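Local coordinates for synaptonemal complex protein 2 (Mus musculus, PDB 5IWZ) that is a major component of the axial and lateral elements of synaptonemal complexes in meiotic prophase, needed for chromosome synapsis and for insertion of SYCP3, at residues Phe311-His316 with Thr387-Gly392; Glu339-Tyr344 with Leu355-Lys360; Tyr282-Leu287 with Glu379-Thr384; Leu218-Val223 with Ile266-Val271. All blocks are in the same frame, centred on the assembly; numbering follows the deposited sequence.

Contacts 1, 2 and 3 all lie in the Spt16M-like domain, which follows the helical part of this N-terminal piece of the protein; contact 4 lies in the helices. Contacts 1 and 3 share helix 383-390 and reach neighbouring strands of one sheet, their centres about 14 Å apart; Phe-311 CE2 comes 3.5 Å from Phe-284 CD2. Contact 2, the hairpin of the other sheet, has its centre about 13 Å from that of contact 1, and Tyr-344 CZ meets Thr-387 CG2 at 3.4 Å. Contact 4 touches contact 3 through Asn-269 OD1 and Thr-283 CG2, 3.6 Å apart, where helix 260-274 leads into strand 281-285.

Contact 1: Phe311-His316 with Thr387-Gly392; sequences FNLGSH and TKKVFG
His-316 ND1 donates to Val-390 O (3.1 Å, 150° at the hydrogen), the one hydrogen bond between 311-316 and 387-392. The oxygen lies in the plane of the imidazole, at its edge, whereas the nitrogen stands above the carbonyl plane, 37° out of it. Lys-389 O, 3.3 Å from His-316 CE1, approaches the ring obliquely; its angle to ND1 is too poor for a hydrogen bond.

Next to this polar edge Val-390 is the apolar centre. Its CG1, anti to the carbonyl carbon (chi1 -54°), rests 3.6 Å from Asn-312 O and 3.8 Å from Leu-313 CD1, the valine and leucine side chains crossing at about a right angle. Leu-313 also lays CD2 against Lys-389 CD at 3.8 Å, using only the aliphatic part of the lysine, whose chain bends away farther out. At the strand end of 311-316, Phe-311 CE1 comes 3.6 Å from Thr-387 OG1; that hydroxyl is bonded to Ile-383 O within its own helix.

Strand 308-312 and the turn after it thus pack on the C-terminal part of helix 383-390, a helix-on-sheet arrangement consistent with the C-terminal helix of a PH-like fold.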
loop_
_atom_site.group_PDB
_atom_site.type_symbol
_atom_site.label_atom_id
_atom_site.label_comp_id
_atom_site.label_asym_id
_atom_site.label_seq_id
_atom_site.Cartn_x
_atom_site.Cartn_y
_atom_site.Cartn_z
ATOM N N PHE A 311 17.819 1.085 -2.431
ATOM C CA PHE A 311 18.119 0.850 -1.025
ATOM C C PHE A 311 17.357 1.900 -0.235
ATOM O O PHE A 311 17.678 3.086 -0.316
ATOM C CB PHE A 311 19.622 0.958 -0.762
ATOM C CG PHE A 311 20.439 -0.162 -1.356
ATOM C CD1 PHE A 311 20.973 -1.163 -0.541
ATOM C CD2 PHE A 311 20.702 -0.202 -2.720
ATOM C CE1 PHE A 311 21.742 -2.194 -1.080
ATOM C CE2 PHE A 311 21.476 -1.225 -3.263
ATOM C CZ PHE A 311 21.999 -2.218 -2.449
ATOM N N ASN A 312 16.363 1.466 0.539
ATOM C CA ASN A 312 15.366 2.366 1.124
ATOM C C ASN A 312 15.642 2.567 2.606
ATOM O O ASN A 312 15.314 1.711 3.428
ATOM C CB ASN A 312 13.972 1.804 0.888
ATOM C CG ASN A 312 13.664 1.672 -0.589
ATOM O OD1 ASN A 312 13.692 2.666 -1.336
ATOM N ND2 ASN A 312 13.400 0.440 -1.033
ATOM N N LEU A 313 16.219 3.724 2.949
ATOM C CA LEU A 313 16.671 3.971 4.315
ATOM C C LEU A 313 15.512 4.246 5.265
ATOM O O LEU A 313 15.633 4.014 6.475
ATOM C CB LEU A 313 17.645 5.149 4.343
ATOM C CG LEU A 313 19.113 4.926 3.989
ATOM C CD1 LEU A 313 19.290 4.080 2.720
ATOM C CD2 LEU A 313 19.786 6.303 3.829
ATOM N N GLY A 314 14.390 4.737 4.756
ATOM C CA GLY A 314 13.253 4.953 5.631
ATOM C C GLY A 314 12.556 3.658 5.996
ATOM O O GLY A 314 12.210 3.427 7.159
ATOM N N SER A 315 12.342 2.795 5.012
ATOM C CA SER A 315 11.588 1.572 5.211
ATOM C C SER A 315 12.467 0.367 5.499
ATOM O O SER A 315 11.934 -0.717 5.765
ATOM C CB SER A 315 10.732 1.300 3.979
ATOM O OG SER A 315 11.555 1.293 2.829
ATOM N N HIS A 316 13.787 0.522 5.431
ATOM C CA HIS A 316 14.733 -0.564 5.703
ATOM C C HIS A 316 14.438 -1.768 4.821
ATOM O O HIS A 316 14.316 -2.904 5.281
ATOM C CB HIS A 316 14.736 -0.932 7.189
ATOM C CG HIS A 316 15.321 0.142 8.049
ATOM N ND1 HIS A 316 16.645 0.151 8.425
ATOM C CD2 HIS A 316 14.782 1.284 8.544
ATOM C CE1 HIS A 316 16.888 1.231 9.147
ATOM N NE2 HIS A 316 15.775 1.938 9.230
ATOM N N THR A 387 24.464 -0.668 2.406
ATOM C CA THR A 387 23.699 -1.831 2.861
ATOM C C THR A 387 23.505 -1.813 4.376
ATOM O O THR A 387 22.445 -2.206 4.876
ATOM C CB THR A 387 24.358 -3.135 2.415
ATOM O OG1 THR A 387 24.491 -3.140 0.990
ATOM C CG2 THR A 387 23.479 -4.336 2.798
ATOM N N LYS A 388 24.491 -1.311 5.125
ATOM C CA LYS A 388 24.365 -1.322 6.578
ATOM C C LYS A 388 23.367 -0.290 7.086
ATOM O O LYS A 388 22.941 -0.390 8.243
ATOM C CB LYS A 388 25.732 -1.122 7.237
ATOM C CG LYS A 388 26.252 0.292 7.206
ATOM C CD LYS A 388 27.780 0.319 7.204
ATOM C CE LYS A 388 28.371 -0.276 8.470
ATOM N NZ LYS A 388 29.867 -0.259 8.391
ATOM N N LYS A 389 22.947 0.655 6.237
ATOM C CA LYS A 389 21.878 1.587 6.593
ATOM C C LYS A 389 20.494 0.950 6.503
ATOM O O LYS A 389 19.568 1.398 7.192
ATOM C CB LYS A 389 21.921 2.824 5.686
ATOM C CG LYS A 389 23.245 3.606 5.703
ATOM C CD LYS A 389 23.152 4.883 4.871
ATOM C CE LYS A 389 24.432 5.159 4.077
ATOM N NZ LYS A 389 25.588 5.591 4.908
ATOM N N VAL A 390 20.304 -0.072 5.671
ATOM C CA VAL A 390 18.997 -0.720 5.570
ATOM C C VAL A 390 18.944 -2.029 6.353
ATOM O O VAL A 390 17.925 -2.335 6.980
ATOM C CB VAL A 390 18.586 -0.924 4.092
ATOM C CG1 VAL A 390 18.646 0.404 3.347
ATOM C CG2 VAL A 390 19.445 -1.943 3.398
ATOM N N PHE A 391 20.022 -2.815 6.338
ATOM C CA PHE A 391 20.038 -4.084 7.060
ATOM C C PHE A 391 21.038 -4.005 8.208
ATOM O O PHE A 391 21.955 -4.827 8.307
ATOM C CB PHE A 391 20.372 -5.249 6.121
ATOM C CG PHE A 391 19.407 -5.402 4.954
ATOM C CD1 PHE A 391 18.046 -5.217 5.121
ATOM C CD2 PHE A 391 19.878 -5.723 3.693
ATOM C CE1 PHE A 391 17.167 -5.358 4.046
ATOM C CE2 PHE A 391 19.026 -5.857 2.615
ATOM C CZ PHE A 391 17.670 -5.687 2.778
ATOM N N GLY A 392 20.863 -3.018 9.079
ATOM C CA GLY A 392 21.795 -2.793 10.174
ATOM C C GLY A 392 22.040 -4.015 11.034
ATOM O O GLY A 392 21.104 -4.739 11.378
#

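Contact 2: Glu339-Tyr344 with Leu355-Lys360; sequences EKVQMY and LTLTLK
Thr-358 and the Gln-342/Met-343 pair hold the backbones of 339-344 and 355-360 together through a classic beta bulge. Two amides face Thr-358 O: Gln-342 N at 2.8 Å, with a bent N-H (133°), and Met-343 N in a weak bond. Thr-358 N returns a bond to Met-343 O. Past the bulge, Lys-360 N donates to Lys-340 O at 2.8 Å. Between them these bonds carry the antiparallel pairing through a register shift of one residue.

The apolar contacts lie on the buried side. Tyr-344 CB sits 3.6 Å from Leu-357 CD2, and Tyr-344 CD1 touches Leu-355 CD1 at 3.7 Å. Val-341 CG2 meets Leu-359 CD2 more loosely, at 4.2 Å.

On the exposed side Lys-360 carries most of the contact; Gln-342 OE1 also lies near Thr-358 CG2. The extended lysine chain touches the other segment at several points: CG, anti to the carbonyl carbon (chi1 -73°), is 3.7 Å from Gln-342 CB, and CD is 3.3 Å from Glu-339 O. A water links its end to the chain by donating to Val-341 O and accepting from NZ.

In this hairpin 341-349 is the outermost of five counted strands, though its Tyr-344 also makes backbone bonds with Leu-394 and His-396 of the C-terminal tag; strand 372-378 lies beside 352-359. Val-336 of strand 333-337 packs on Val-341, Leu-357 and Leu-359, while helix 383-390 and Phe-391 cover the side chains of Tyr-344, Leu-355 and Leu-357.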
loop_
_atom_site.group_PDB
_atom_site.type_symbol
_atom_site.label_atom_id
_atom_site.label_comp_id
_atom_site.label_asym_id
_atom_site.label_seq_id
_atom_site.Cartn_x
_atom_site.Cartn_y
_atom_site.Cartn_z
ATOM N N GLU A 339 13.476 -7.589 8.147
ATOM C CA GLU A 339 13.114 -8.707 9.004
ATOM C C GLU A 339 13.182 -10.042 8.268
ATOM O O GLU A 339 13.213 -11.082 8.917
ATOM C CB GLU A 339 11.714 -8.494 9.593
ATOM C CG GLU A 339 10.595 -8.635 8.581
ATOM C CD GLU A 339 10.054 -7.293 8.066
ATOM O OE1 GLU A 339 10.727 -6.235 8.223
ATOM O OE2 GLU A 339 8.950 -7.318 7.477
ATOM N N LYS A 340 13.205 -10.042 6.934
ATOM C CA LYS A 340 13.331 -11.282 6.176
ATOM C C LYS A 340 14.787 -11.719 5.970
ATOM O O LYS A 340 15.025 -12.815 5.454
ATOM C CB LYS A 340 12.663 -11.112 4.816
ATOM C CG LYS A 340 11.349 -11.823 4.650
ATOM C CD LYS A 340 10.972 -11.866 3.182
ATOM C CE LYS A 340 9.467 -11.803 2.976
ATOM N NZ LYS A 340 9.081 -12.126 1.564
ATOM N N VAL A 341 15.761 -10.899 6.344
ATOM C CA VAL A 341 17.171 -11.165 6.061
ATOM C C VAL A 341 17.782 -11.798 7.308
ATOM O O VAL A 341 17.802 -11.188 8.384
ATOM C CB VAL A 341 17.908 -9.877 5.651
ATOM C CG1 VAL A 341 19.424 -10.107 5.537
ATOM C CG2 VAL A 341 17.352 -9.348 4.323
ATOM N N GLN A 342 18.219 -13.046 7.175
ATOM C CA GLN A 342 18.957 -13.724 8.241
ATOM C C GLN A 342 20.364 -13.148 8.399
ATOM O O GLN A 342 20.815 -12.898 9.522
ATOM C CB GLN A 342 19.020 -15.224 7.955
ATOM C CG GLN A 342 19.521 -16.042 9.149
ATOM C CD GLN A 342 19.509 -17.520 8.872
ATOM O OE1 GLN A 342 20.216 -17.993 7.992
ATOM N NE2 GLN A 342 18.688 -18.261 9.608
ATOM N N MET A 343 21.084 -12.959 7.295
ATOM C CA MET A 343 22.342 -12.213 7.306
ATOM C C MET A 343 22.767 -11.993 5.859
ATOM O O MET A 343 22.178 -12.541 4.922
ATOM C CB MET A 343 23.463 -12.900 8.118
ATOM C CG MET A 343 24.018 -14.216 7.618
ATOM S SD MET A 343 25.352 -14.871 8.707
ATOM C CE MET A 343 24.450 -15.129 10.240
ATOM N N TYR A 344 23.793 -11.166 5.688
ATOM C CA TYR A 344 24.330 -10.911 4.362
ATOM C C TYR A 344 25.837 -10.792 4.428
ATOM O O TYR A 344 26.423 -10.557 5.489
ATOM C CB TYR A 344 23.737 -9.639 3.747
ATOM C CG TYR A 344 24.184 -8.334 4.370
ATOM C CD1 TYR A 344 25.313 -7.650 3.894
ATOM C CD2 TYR A 344 23.450 -7.754 5.393
ATOM C CE1 TYR A 344 25.697 -6.435 4.452
ATOM C CE2 TYR A 344 23.817 -6.552 5.950
ATOM C CZ TYR A 344 24.939 -5.888 5.486
ATOM O OH TYR A 344 25.297 -4.678 6.069
ATOM N N LEU A 355 26.814 -8.787 -3.386
ATOM C CA LEU A 355 25.988 -8.724 -2.184
ATOM C C LEU A 355 25.150 -9.995 -2.157
ATOM O O LEU A 355 24.297 -10.196 -3.031
ATOM C CB LEU A 355 25.100 -7.477 -2.197
ATOM C CG LEU A 355 23.999 -7.430 -1.121
ATOM C CD1 LEU A 355 24.601 -7.345 0.282
ATOM C CD2 LEU A 355 23.083 -6.225 -1.391
ATOM N N THR A 356 25.398 -10.849 -1.164
ATOM C CA THR A 356 24.650 -12.086 -0.961
ATOM C C THR A 356 23.762 -11.936 0.265
ATOM O O THR A 356 24.276 -11.737 1.369
ATOM C CB THR A 356 25.597 -13.268 -0.767
ATOM O OG1 THR A 356 26.458 -13.358 -1.900
ATOM C CG2 THR A 356 24.801 -14.585 -0.645
ATOM N N LEU A 357 22.439 -12.017 0.065
ATOM C CA LEU A 357 21.450 -11.946 1.146
ATOM C C LEU A 357 20.926 -13.342 1.425
ATOM O O LEU A 357 20.320 -13.957 0.545
ATOM C CB LEU A 357 20.261 -11.052 0.793
ATOM C CG LEU A 357 20.376 -9.565 0.456
ATOM C CD1 LEU A 357 18.980 -9.022 0.067
ATOM C CD2 LEU A 357 20.960 -8.802 1.631
ATOM N N THR A 358 21.152 -13.836 2.635
ATOM C CA THR A 358 20.538 -15.081 3.081
ATOM C C THR A 358 19.205 -14.726 3.729
ATOM O O THR A 358 19.177 -13.985 4.713
ATOM C CB THR A 358 21.448 -15.815 4.065
ATOM O OG1 THR A 358 22.678 -16.138 3.420
ATOM C CG2 THR A 358 20.804 -17.111 4.563
ATOM N N LEU A 359 18.110 -15.227 3.168
ATOM C CA LEU A 359 16.782 -14.944 3.700
ATOM C C LEU A 359 16.362 -15.982 4.739
ATOM O O LEU A 359 16.791 -17.135 4.703
ATOM C CB LEU A 359 15.753 -14.908 2.579
ATOM C CG LEU A 359 16.091 -13.990 1.396
ATOM C CD1 LEU A 359 14.971 -14.089 0.382
ATOM C CD2 LEU A 359 16.296 -12.550 1.843
ATOM N N LYS A 360 15.497 -15.555 5.659
ATOM C CA LYS A 360 15.004 -16.419 6.722
ATOM C C LYS A 360 13.997 -17.447 6.226
ATOM O O LYS A 360 13.622 -18.335 7.001
ATOM C CB LYS A 360 14.368 -15.580 7.838
ATOM C CG LYS A 360 15.371 -14.837 8.693
ATOM C CD LYS A 360 14.712 -13.943 9.741
ATOM C CE LYS A 360 15.778 -13.132 10.459
ATOM N NZ LYS A 360 15.269 -12.239 11.544
HETATM O O HOH W 1 16.543 -9.739 10.115
#

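Contact 3: Tyr282-Leu287 with Glu379-Thr384; sequences YTFPCL and ESLEIT
Phe-284 and Ile-383 make the close-packed half of this contact. Ile-383 CD1 lies over one face of the phenyl ring, 3.8 Å above its plane and offset toward the rim, a CH-pi contact that brings the methyl within 3.8 Å of Phe-284 CD2. The two side chains lie antiparallel, reaching past one another. Ile-383 CG1 is anti to the carbonyl carbon (chi1 -60°), and a further bend at chi2 (-38°) carries CD1 to the ring. Leu-381 divides its methyls between two neighbours: CD2 is 4.0 Å from Phe-284 CD1, and CD1 is 3.5 Å from Pro-285 O, with Pro-285 CD farther off at 4.2 Å. The leucine thereby spans the step from the phenylalanine to the proline.

Toward solvent the packing thins. Exposed Glu-382 offers the ring its backbone rather than its carboxylate: its O stands 4.0 Å from Phe-284 CZ. The contact as a whole lies at the surface, joined by van der Waals packing and covering just 212 Å² over both sides. Lys-353 NZ takes Leu-381 O and Glu-379 O as acceptors, holding the backbone of 379-381 from the other sheet. On the inner side Phe-377 touches both Phe-284 and Ile-383, and the ring of Phe-311 meets that of Phe-284 with the planes at about 70°.

Glu-382 is the centre of an inverse gamma turn and occupies the N-cap position of helix 383-390. The arrangement is the start of a C-terminal helix packed beside an edge strand of a beta sheet, consistent with the PH-like fold of this Spt16M-like domain.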
loop_
_atom_site.group_PDB
_atom_site.type_symbol
_atom_site.label_atom_id
_atom_site.label_comp_id
_atom_site.label_asym_id
_atom_site.label_seq_id
_atom_site.Cartn_x
_atom_site.Cartn_y
_atom_site.Cartn_z
ATOM N N TYR A 282 18.964 5.258 -1.808
ATOM C CA TYR A 282 20.168 5.057 -2.595
ATOM C C TYR A 282 19.848 4.086 -3.714
ATOM O O TYR A 282 19.469 2.936 -3.453
ATOM C CB TYR A 282 21.306 4.512 -1.733
ATOM C CG TYR A 282 22.062 5.577 -0.986
ATOM C CD1 TYR A 282 23.222 6.139 -1.512
ATOM C CD2 TYR A 282 21.614 6.025 0.243
ATOM C CE1 TYR A 282 23.914 7.130 -0.825
ATOM C CE2 TYR A 282 22.296 7.014 0.935
ATOM C CZ TYR A 282 23.444 7.565 0.394
ATOM O OH TYR A 282 24.114 8.544 1.096
ATOM N N THR A 283 20.011 4.541 -4.951
ATOM C CA THR A 283 19.755 3.729 -6.136
ATOM C C THR A 283 21.070 3.411 -6.850
ATOM O O THR A 283 21.781 4.322 -7.270
ATOM C CB THR A 283 18.797 4.462 -7.068
ATOM O OG1 THR A 283 17.530 4.603 -6.413
ATOM C CG2 THR A 283 18.622 3.696 -8.352
ATOM N N PHE A 284 21.398 2.101 -6.983
ATOM C CA PHE A 284 22.614 1.691 -7.678
ATOM C C PHE A 284 22.273 0.911 -8.938
ATOM O O PHE A 284 21.345 0.093 -8.923
ATOM C CB PHE A 284 23.515 0.795 -6.801
ATOM C CG PHE A 284 24.129 1.505 -5.623
ATOM C CD1 PHE A 284 24.969 2.580 -5.807
ATOM C CD2 PHE A 284 23.865 1.084 -4.331
ATOM C CE1 PHE A 284 25.538 3.232 -4.727
ATOM C CE2 PHE A 284 24.431 1.731 -3.243
ATOM C CZ PHE A 284 25.269 2.807 -3.446
ATOM N N PRO A 285 23.024 1.094 -10.023
ATOM C CA PRO A 285 22.915 0.157 -11.138
ATOM C C PRO A 285 23.512 -1.178 -10.742
ATOM O O PRO A 285 24.453 -1.262 -9.947
ATOM C CB PRO A 285 23.720 0.832 -12.258
ATOM C CG PRO A 285 24.739 1.651 -11.540
ATOM C CD PRO A 285 24.096 2.088 -10.235
ATOM N N CYS A 286 22.922 -2.235 -11.275
ATOM C CA CYS A 286 23.269 -3.599 -10.914
ATOM C C CYS A 286 23.621 -4.379 -12.177
ATOM O O CYS A 286 22.995 -4.195 -13.227
ATOM C CB CYS A 286 22.106 -4.260 -10.175
ATOM S SG CYS A 286 22.289 -6.011 -9.829
ATOM N N LEU A 287 24.642 -5.226 -12.077
ATOM C CA LEU A 287 25.120 -5.961 -13.245
ATOM C C LEU A 287 24.234 -7.165 -13.549
ATOM O O LEU A 287 23.913 -7.418 -14.714
ATOM C CB LEU A 287 26.570 -6.415 -13.021
ATOM C CG LEU A 287 27.534 -5.265 -12.706
ATOM C CD1 LEU A 287 28.893 -5.797 -12.236
ATOM C CD2 LEU A 287 27.703 -4.350 -13.950
ATOM N N GLU A 379 32.611 -2.658 -8.902
ATOM C CA GLU A 379 33.435 -2.575 -7.701
ATOM C C GLU A 379 33.598 -1.148 -7.184
ATOM O O GLU A 379 33.869 -0.963 -5.991
ATOM C CB GLU A 379 34.807 -3.191 -7.984
ATOM C CG GLU A 379 35.323 -2.843 -9.361
ATOM C CD GLU A 379 36.685 -3.444 -9.653
ATOM O OE1 GLU A 379 37.162 -3.291 -10.800
ATOM O OE2 GLU A 379 37.269 -4.077 -8.741
ATOM N N SER A 380 33.408 -0.132 -8.031
ATOM C CA SER A 380 33.471 1.243 -7.543
ATOM C C SER A 380 32.260 1.649 -6.708
ATOM O O SER A 380 32.278 2.724 -6.100
ATOM C CB SER A 380 33.627 2.225 -8.714
ATOM O OG SER A 380 32.419 2.360 -9.456
ATOM N N LEU A 381 31.210 0.837 -6.648
ATOM C CA LEU A 381 30.009 1.254 -5.931
ATOM C C LEU A 381 30.142 0.969 -4.438
ATOM O O LEU A 381 30.723 -0.040 -4.033
ATOM C CB LEU A 381 28.781 0.550 -6.508
ATOM C CG LEU A 381 28.519 0.941 -7.968
ATOM C CD1 LEU A 381 27.371 0.117 -8.540
ATOM C CD2 LEU A 381 28.232 2.440 -8.093
ATOM N N GLU A 382 29.594 1.868 -3.617
ATOM C CA GLU A 382 29.716 1.785 -2.157
ATOM C C GLU A 382 28.652 0.864 -1.539
ATOM O O GLU A 382 27.818 1.276 -0.738
ATOM C CB GLU A 382 29.621 3.176 -1.544
ATOM C CG GLU A 382 30.834 4.075 -1.744
ATOM C CD GLU A 382 30.737 5.357 -0.910
ATOM O OE1 GLU A 382 30.946 6.449 -1.477
ATOM O OE2 GLU A 382 30.440 5.275 0.306
ATOM N N ILE A 383 28.713 -0.416 -1.901
ATOM C CA ILE A 383 27.687 -1.353 -1.441
ATOM C C ILE A 383 27.737 -1.505 0.076
ATOM O O ILE A 383 26.697 -1.551 0.744
ATOM C CB ILE A 383 27.846 -2.710 -2.155
ATOM C CG1 ILE A 383 27.707 -2.536 -3.682
ATOM C CG2 ILE A 383 26.832 -3.727 -1.621
ATOM C CD1 ILE A 383 26.640 -1.507 -4.090
ATOM N N THR A 384 28.945 -1.548 0.648
ATOM C CA THR A 384 29.083 -1.874 2.064
ATOM C C THR A 384 28.412 -0.832 2.949
ATOM O O THR A 384 27.631 -1.174 3.848
ATOM C CB THR A 384 30.561 -2.024 2.423
ATOM O OG1 THR A 384 31.059 -3.252 1.874
ATOM C CG2 THR A 384 30.741 -2.044 3.934
#

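Contact 4: Leu218-Val223 with Ile266-Val271; sequences LQVGIV and IFLNLV
Helix-on-helix packing in the alpha-helical part of the chain brings 218-223 against 266-271, centred on Leu-268. The short axes come no closer than 10.9 Å and their directions differ by 121°, so the two helices are steeply inclined rather than aligned, and side chains alone bridge the gap. Leu-268 reaches across with both methyls. CD1 meets Val-220 CG2 at 3.6 Å, the two side chains crossing at about a right angle, and also lies 3.9 Å from Gln-219 CB. CD2 is equally far from that CB and touches Val-223 CG2 at 4.0 Å. The leucine tip is therefore received by residues from successive turns of the facing helix, which cover 87 Å² of it.

Phe-267 adds a second, lighter touch: its CE2 lies 3.9 Å from Val-223 CG2. One face of this ring is covered from its own helix by Val-271 CG2, offset toward the rim. Val-223 CG2, anti to the carbonyl carbon, thus meets both Phe-267 and Leu-268, joining the two halves of the contact.

Gln-219 takes part through its aliphatic base, while its amide bonds beyond the pair: NE2 donates to Asn-272 OD1, one turn on from Leu-268, and to Ile-210 O of helix 197-212. That buried amide consequently ties three helices together. Behind helix 216-229, Leu-218 and Ile-222 pack on helix 169-185, and Ile-222 also on helix 197-212. Around helix 260-274, Phe-267 meets Phe-252 of helix 246-253 edge-to-face, and Ile-255 touches both Val-223 and Phe-267.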
loop_
_atom_site.group_PDB
_atom_site.type_symbol
_atom_site.label_atom_id
_atom_site.label_comp_id
_atom_site.label_asym_id
_atom_site.label_seq_id
_atom_site.Cartn_x
_atom_site.Cartn_y
_atom_site.Cartn_z
ATOM N N LEU A 218 7.061 4.394 -2.334
ATOM C CA LEU A 218 6.252 5.522 -1.903
ATOM C C LEU A 218 6.588 6.778 -2.701
ATOM O O LEU A 218 5.691 7.568 -3.013
ATOM C CB LEU A 218 6.433 5.749 -0.404
ATOM C CG LEU A 218 5.737 4.740 0.506
ATOM C CD1 LEU A 218 6.177 4.995 1.925
ATOM C CD2 LEU A 218 4.169 4.836 0.409
ATOM N N GLN A 219 7.866 6.970 -3.062
ATOM C CA GLN A 219 8.233 8.124 -3.883
ATOM C C GLN A 219 7.477 8.109 -5.205
ATOM O O GLN A 219 6.936 9.136 -5.638
ATOM C CB GLN A 219 9.744 8.158 -4.144
ATOM C CG GLN A 219 10.617 8.656 -2.987
ATOM C CD GLN A 219 12.100 8.794 -3.381
ATOM O OE1 GLN A 219 12.677 7.893 -3.977
ATOM N NE2 GLN A 219 12.704 9.942 -3.059
ATOM N N VAL A 220 7.423 6.948 -5.861
ATOM C CA VAL A 220 6.738 6.855 -7.148
ATOM C C VAL A 220 5.246 7.092 -6.975
ATOM O O VAL A 220 4.628 7.834 -7.745
ATOM C CB VAL A 220 6.998 5.493 -7.820
ATOM C CG1 VAL A 220 6.270 5.431 -9.177
ATOM C CG2 VAL A 220 8.477 5.230 -7.973
ATOM N N GLY A 221 4.636 6.447 -5.974
ATOM C CA GLY A 221 3.200 6.598 -5.780
ATOM C C GLY A 221 2.785 8.029 -5.496
ATOM O O GLY A 221 1.722 8.479 -5.938
ATOM N N ILE A 222 3.602 8.756 -4.732
ATOM C CA ILE A 222 3.308 10.157 -4.456
ATOM C C ILE A 222 3.447 10.990 -5.719
ATOM O O ILE A 222 2.572 11.797 -6.037
ATOM C CB ILE A 222 4.220 10.704 -3.348
ATOM C CG1 ILE A 222 3.870 10.072 -2.003
ATOM C CG2 ILE A 222 4.129 12.245 -3.329
ATOM C CD1 ILE A 222 4.907 10.351 -0.927
ATOM N N VAL A 223 4.568 10.833 -6.436
ATOM C CA VAL A 223 4.720 11.488 -7.736
ATOM C C VAL A 223 3.539 11.141 -8.631
ATOM O O VAL A 223 2.946 12.011 -9.289
ATOM C CB VAL A 223 6.052 11.091 -8.404
ATOM C CG1 VAL A 223 6.080 11.610 -9.842
ATOM C CG2 VAL A 223 7.264 11.627 -7.631
ATOM N N ILE A 266 13.632 8.615 -13.937
ATOM C CA ILE A 266 14.655 9.626 -14.195
ATOM C C ILE A 266 14.587 10.728 -13.136
ATOM O O ILE A 266 15.593 11.062 -12.494
ATOM C CB ILE A 266 14.514 10.177 -15.629
ATOM C CG1 ILE A 266 14.910 9.101 -16.646
ATOM C CG2 ILE A 266 15.349 11.462 -15.837
ATOM C CD1 ILE A 266 14.467 9.404 -18.064
ATOM N N PHE A 267 13.384 11.257 -12.888
ATOM C CA PHE A 267 13.226 12.329 -11.904
ATOM C C PHE A 267 13.701 11.893 -10.521
ATOM O O PHE A 267 14.467 12.609 -9.856
ATOM C CB PHE A 267 11.765 12.786 -11.859
ATOM C CG PHE A 267 11.416 13.617 -10.640
ATOM C CD1 PHE A 267 11.801 14.953 -10.553
ATOM C CD2 PHE A 267 10.675 13.068 -9.590
ATOM C CE1 PHE A 267 11.464 15.735 -9.437
ATOM C CE2 PHE A 267 10.329 13.834 -8.466
ATOM C CZ PHE A 267 10.714 15.168 -8.387
ATOM N N LEU A 268 13.277 10.708 -10.073
ATOM C CA LEU A 268 13.607 10.301 -8.710
ATOM C C LEU A 268 15.097 10.028 -8.563
ATOM O O LEU A 268 15.687 10.336 -7.519
ATOM C CB LEU A 268 12.784 9.075 -8.316
ATOM C CG LEU A 268 11.304 9.419 -8.198
ATOM C CD1 LEU A 268 10.486 8.164 -7.975
ATOM C CD2 LEU A 268 11.092 10.438 -7.069
ATOM N N ASN A 269 15.729 9.459 -9.599
ATOM C CA ASN A 269 17.182 9.297 -9.562
ATOM C C ASN A 269 17.887 10.648 -9.454
ATOM O O ASN A 269 18.848 10.793 -8.682
ATOM C CB ASN A 269 17.673 8.514 -10.792
ATOM C CG ASN A 269 17.548 7.006 -10.612
ATOM O OD1 ASN A 269 16.926 6.541 -9.660
ATOM N ND2 ASN A 269 18.150 6.237 -11.524
ATOM N N LEU A 270 17.406 11.656 -10.192
ATOM C CA LEU A 270 17.938 13.015 -10.042
ATOM C C LEU A 270 17.735 13.550 -8.625
ATOM O O LEU A 270 18.672 14.061 -8.001
ATOM C CB LEU A 270 17.283 13.958 -11.050
ATOM C CG LEU A 270 17.729 13.759 -12.494
ATOM C CD1 LEU A 270 17.111 14.804 -13.403
ATOM C CD2 LEU A 270 19.244 13.805 -12.551
ATOM N N VAL A 271 16.506 13.465 -8.111
ATOM C CA VAL A 271 16.219 14.013 -6.787
ATOM C C VAL A 271 17.092 13.349 -5.732
ATOM O O VAL A 271 17.776 14.024 -4.953
ATOM C CB VAL A 271 14.727 13.861 -6.455
ATOM C CG1 VAL A 271 14.514 13.917 -4.958
ATOM C CG2 VAL A 271 13.944 14.950 -7.139
#